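Long-range contacts in monovalent Na+/H+ antiporter subunit D (Dietzia sp. DQ12-45-1b, PDB 7D3U), which is a membrane subunit of the multi-subunit Mrp sodium/proton antiporter, related to the antiporter-like subunits of complex I and probably taking part in ion transport: residues 298-303 with 339-344; 370-375 with 533-538. All blocks are in the same frame, centred on the assembly; numbering follows the deposited sequence.

How the contacts relate
Contact 1 comes first along the chain, joining helix 296-316 to helix 320-350; contact 2 follows it in series, joining helix 367-380 to helix 528-546. Their centres lie 12 Å apart on the same side of the chain's centre, about 12 and 17 Å from it. The helix carrying 339-344 connects the two: its Leu-340 packs on Phe-373 of helix 367-380, and its Ala-339, Leu-342 and Ala-343 pack on helix 528-546. Both contacts are buried in the predicted transmembrane part of the chain. Contact 2, with the packing of helix 320-350 on helix 528-546, joins this late helix to the bundle, while contact 1 joins two consecutive helices of it.

Contact 1. Residues 298-303 with 339-344; sequences SILAFH and ALFLAI
Leu-300 carries nearly all of segment 298-303's contact with 339-344. Its CB points toward the partner helix and CG lies anti to the carbonyl carbon (chi1 -55°); from there the two methyls divide between the partner's residues. CD2 meets Leu-340, 3.9 Å from its CG, the two side chains crossing obliquely. CD1 lies 4.0 Å from CG1 of Ile-344 and also sits over one face of the Phe-341 ring, 4.2 Å from the centroid and 18° off the normal, the geometry of a CH-pi contact. Nearer the backbone, Leu-300 CB stands over the same side of the ring, near its rim, 3.5 Å from Phe-341 CZ. The ring swings nearer than its own CB and lies with one face against Leu-300, and CZ also comes within 4.1 Å of the backbone N of Ala-301. An alanine in place of Phe-341 would probably leave Leu-300 without the aromatic face against CD1 and CB, loosening the packing here. No hydrogen bond crosses the interface. With short-segment axes 10.7 Å apart and running at 173°, a separation bridged by long side chains, this is apolar packing of neighbouring antiparallel transmembrane helices, part of the bundle of the Mrp/complex I antiporter family.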
# COMPACT_ATOMS: atom_id res chain seq x y z
N SER A 298 -13.19 -0.87 -1.13
CA SER A 298 -12.66 0.26 -0.39
C SER A 298 -12.67 0.03 1.11
O SER A 298 -11.95 0.73 1.84
CB SER A 298 -13.45 1.53 -0.71
OG SER A 298 -13.46 2.41 0.39
N ILE A 299 -13.47 -0.92 1.59
CA ILE A 299 -13.43 -1.30 2.99
C ILE A 299 -12.15 -2.08 3.29
O ILE A 299 -11.49 -1.86 4.31
CB ILE A 299 -14.68 -2.12 3.35
CG1 ILE A 299 -15.86 -1.19 3.63
CG2 ILE A 299 -14.41 -3.02 4.53
CD1 ILE A 299 -17.16 -1.92 3.86
N LEU A 300 -11.78 -2.99 2.39
CA LEU A 300 -10.61 -3.82 2.60
C LEU A 300 -9.31 -3.03 2.62
O LEU A 300 -8.35 -3.47 3.25
CB LEU A 300 -10.54 -4.91 1.52
CG LEU A 300 -11.79 -5.78 1.41
CD1 LEU A 300 -11.65 -6.75 0.26
CD2 LEU A 300 -12.03 -6.52 2.71
N ALA A 301 -9.27 -1.85 1.99
CA ALA A 301 -8.07 -1.02 2.07
C ALA A 301 -7.86 -0.50 3.49
O ALA A 301 -6.76 -0.62 4.06
CB ALA A 301 -8.16 0.13 1.08
N PHE A 302 -8.90 0.09 4.08
CA PHE A 302 -8.79 0.54 5.46
C PHE A 302 -8.58 -0.63 6.41
O PHE A 302 -7.88 -0.50 7.42
CB PHE A 302 -10.05 1.31 5.85
CG PHE A 302 -9.95 2.79 5.61
CD1 PHE A 302 -9.06 3.56 6.33
CD2 PHE A 302 -10.75 3.40 4.67
CE1 PHE A 302 -8.97 4.92 6.11
CE2 PHE A 302 -10.67 4.76 4.45
CZ PHE A 302 -9.78 5.52 5.17
N HIS A 303 -9.15 -1.80 6.10
CA HIS A 303 -8.88 -2.97 6.92
C HIS A 303 -7.43 -3.39 6.81
O HIS A 303 -6.84 -3.86 7.79
CB HIS A 303 -9.80 -4.12 6.51
CG HIS A 303 -11.08 -4.16 7.27
ND1 HIS A 303 -12.24 -4.69 6.76
CD2 HIS A 303 -11.39 -3.71 8.52
CE1 HIS A 303 -13.21 -4.58 7.65
NE2 HIS A 303 -12.72 -3.99 8.72
N ALA A 339 -6.68 -13.56 0.11
CA ALA A 339 -7.91 -14.32 -0.07
C ALA A 339 -9.16 -13.45 0.02
O ALA A 339 -10.24 -13.90 -0.39
CB ALA A 339 -8.00 -15.44 0.96
N LEU A 340 -9.04 -12.24 0.54
CA LEU A 340 -10.19 -11.35 0.67
C LEU A 340 -10.32 -10.42 -0.53
O LEU A 340 -11.44 -10.11 -0.95
CB LEU A 340 -10.07 -10.53 1.95
CG LEU A 340 -11.34 -10.31 2.77
CD1 LEU A 340 -12.22 -11.54 2.71
CD2 LEU A 340 -10.99 -9.98 4.20
N PHE A 341 -9.20 -9.98 -1.10
CA PHE A 341 -9.24 -9.21 -2.34
C PHE A 341 -9.53 -10.09 -3.55
O PHE A 341 -9.89 -9.57 -4.60
CB PHE A 341 -7.93 -8.47 -2.55
CG PHE A 341 -7.86 -7.14 -1.85
CD1 PHE A 341 -8.61 -6.07 -2.29
CD2 PHE A 341 -7.04 -6.97 -0.75
CE1 PHE A 341 -8.54 -4.85 -1.66
CE2 PHE A 341 -6.97 -5.75 -0.12
CZ PHE A 341 -7.72 -4.69 -0.57
N LEU A 342 -9.36 -11.41 -3.42
CA LEU A 342 -9.66 -12.33 -4.50
C LEU A 342 -11.11 -12.79 -4.49
O LEU A 342 -11.65 -13.14 -5.54
CB LEU A 342 -8.75 -13.56 -4.43
CG LEU A 342 -7.28 -13.35 -4.79
CD1 LEU A 342 -6.51 -14.65 -4.61
CD2 LEU A 342 -7.15 -12.85 -6.20
N ALA A 343 -11.76 -12.79 -3.32
CA ALA A 343 -13.17 -13.12 -3.26
C ALA A 343 -14.02 -11.91 -3.63
O ALA A 343 -14.94 -12.02 -4.45
CB ALA A 343 -13.54 -13.62 -1.86
N ILE A 344 -13.73 -10.75 -3.05
CA ILE A 344 -14.42 -9.53 -3.44
C ILE A 344 -14.01 -9.12 -4.85
O ILE A 344 -14.81 -8.55 -5.59
CB ILE A 344 -14.15 -8.42 -2.41
CG1 ILE A 344 -14.80 -8.77 -1.07
CG2 ILE A 344 -14.67 -7.08 -2.90
CD1 ILE A 344 -16.28 -8.99 -1.16

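Contact 2. Residues 370-375 with 533-538; sequences AVAFFA and PALALS. With LMT (dodecyl-beta-D-maltoside), chain Q.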
# COMPACT_ATOMS: atom_id res chain seq x y z
N ALA A 370 -18.77 -17.20 -1.80
CA ALA A 370 -19.33 -16.84 -0.50
C ALA A 370 -18.60 -17.55 0.63
O ALA A 370 -18.27 -16.94 1.65
CB ALA A 370 -20.82 -17.17 -0.46
N VAL A 371 -18.32 -18.84 0.45
CA VAL A 371 -17.54 -19.58 1.45
C VAL A 371 -16.13 -19.02 1.54
O VAL A 371 -15.60 -18.78 2.63
CB VAL A 371 -17.52 -21.08 1.10
CG1 VAL A 371 -16.48 -21.80 1.93
CG2 VAL A 371 -18.89 -21.69 1.32
N ALA A 372 -15.49 -18.81 0.38
CA ALA A 372 -14.13 -18.29 0.37
C ALA A 372 -14.05 -16.92 1.02
O ALA A 372 -13.00 -16.56 1.57
CB ALA A 372 -13.61 -18.23 -1.06
N PHE A 373 -15.13 -16.14 0.97
CA PHE A 373 -15.12 -14.83 1.60
C PHE A 373 -15.41 -14.92 3.09
O PHE A 373 -14.78 -14.22 3.88
CB PHE A 373 -16.12 -13.90 0.93
CG PHE A 373 -16.39 -12.64 1.72
CD1 PHE A 373 -15.58 -11.54 1.56
CD2 PHE A 373 -17.44 -12.57 2.61
CE1 PHE A 373 -15.81 -10.39 2.29
CE2 PHE A 373 -17.68 -11.43 3.33
CZ PHE A 373 -16.86 -10.34 3.17
N PHE A 374 -16.38 -15.74 3.49
CA PHE A 374 -16.74 -15.78 4.90
C PHE A 374 -15.65 -16.42 5.74
O PHE A 374 -15.40 -15.99 6.87
CB PHE A 374 -18.06 -16.52 5.11
CG PHE A 374 -18.71 -16.22 6.42
CD1 PHE A 374 -19.44 -15.05 6.60
CD2 PHE A 374 -18.56 -17.07 7.49
CE1 PHE A 374 -20.02 -14.77 7.81
CE2 PHE A 374 -19.14 -16.79 8.71
CZ PHE A 374 -19.88 -15.64 8.87
N ALA A 375 -14.98 -17.44 5.20
CA ALA A 375 -13.85 -18.02 5.92
C ALA A 375 -12.77 -16.97 6.17
O ALA A 375 -12.31 -16.79 7.31
CB ALA A 375 -13.29 -19.20 5.14
N PRO A 533 -8.98 -19.48 -6.86
CA PRO A 533 -7.85 -18.84 -6.16
C PRO A 533 -8.24 -18.21 -4.84
O PRO A 533 -7.43 -18.19 -3.91
CB PRO A 533 -7.37 -17.79 -7.17
CG PRO A 533 -8.51 -17.58 -8.08
CD PRO A 533 -9.15 -18.92 -8.21
N ALA A 534 -9.46 -17.68 -4.73
CA ALA A 534 -9.92 -17.14 -3.46
C ALA A 534 -10.29 -18.22 -2.46
O ALA A 534 -10.32 -17.95 -1.26
CB ALA A 534 -11.12 -16.22 -3.68
N LEU A 535 -10.57 -19.44 -2.93
CA LEU A 535 -10.91 -20.54 -2.04
C LEU A 535 -9.67 -21.29 -1.56
O LEU A 535 -9.63 -21.73 -0.41
CB LEU A 535 -11.86 -21.51 -2.74
CG LEU A 535 -12.50 -22.58 -1.85
CD1 LEU A 535 -13.81 -22.08 -1.29
CD2 LEU A 535 -12.70 -23.87 -2.63
N ALA A 536 -8.67 -21.43 -2.43
CA ALA A 536 -7.42 -22.08 -2.02
C ALA A 536 -6.78 -21.34 -0.86
O ALA A 536 -6.42 -21.95 0.15
CB ALA A 536 -6.46 -22.16 -3.21
N LEU A 537 -6.64 -20.02 -0.98
CA LEU A 537 -6.12 -19.22 0.11
C LEU A 537 -7.10 -19.09 1.27
O LEU A 537 -6.75 -18.49 2.29
CB LEU A 537 -5.74 -17.83 -0.39
CG LEU A 537 -4.54 -17.76 -1.34
CD1 LEU A 537 -4.17 -16.32 -1.60
CD2 LEU A 537 -3.37 -18.52 -0.75
N SER A 538 -8.31 -19.64 1.14
CA SER A 538 -9.28 -19.63 2.23
C SER A 538 -9.29 -20.93 3.02
O SER A 538 -9.88 -20.97 4.10
CB SER A 538 -10.68 -19.36 1.68
OG SER A 538 -11.64 -19.40 2.73
C1 LMT Q . -17.54 -20.87 7.19
C2 LMT Q . -18.36 -21.18 5.97
C3 LMT Q . -19.32 -20.13 5.53
C4 LMT Q . -20.39 -20.81 4.72
C5 LMT Q . -21.20 -19.80 3.99
C6 LMT Q . -22.51 -20.35 3.53
C7 LMT Q . -23.07 -19.48 2.44
C8 LMT Q . -24.51 -19.79 2.27
C9 LMT Q . -25.40 -19.25 3.35
C10 LMT Q . -26.82 -19.44 2.90
C11 LMT Q . -27.75 -18.55 3.65
C12 LMT Q . -29.15 -18.68 3.15
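The short segments' axes approach to 8.5 Å and cross at 39°, with N-to-C directions in the same general sense, and the nearest CA atoms, those of Ala-372 and Leu-535, are 4.6 Å apart. This is close helix-helix packing through small residues, set in the transmembrane bundle of an antiporter-like subunit. Ala-372 is central: its CB points at helix 528-546 and meets the Ala-534 carbonyl, 3.3 Å from the O, so a methyl rests on the opposing backbone. Leu-535, with CG anti to its backbone N (chi1 -169°), sends CD1 back across the gap to within 3.9 Å of Ala-372 CB; CD1 also touches Val-371 CG1, the two side chains crossing obliquely. Phe-373 turns to helix 405-430 and stacks with Phe-430, whereas the Phe-374 ring meets Phe-140 of subunit A edge-to-face. A dodecyl-maltoside tail lies with C3 3.7 Å from Phe-374 CD2 and C4 3.8 Å from Val-371 CG2, consistent with a flank near the subunit A boundary that detergent, and perhaps lipid, can enter. The one polar link comes from Ser-538: with OG anti to its own N (chi1 178°), the hydroxyl gives a weak hydrogen bond to the Ala-372 carbonyl, OG to O 3.4 Å.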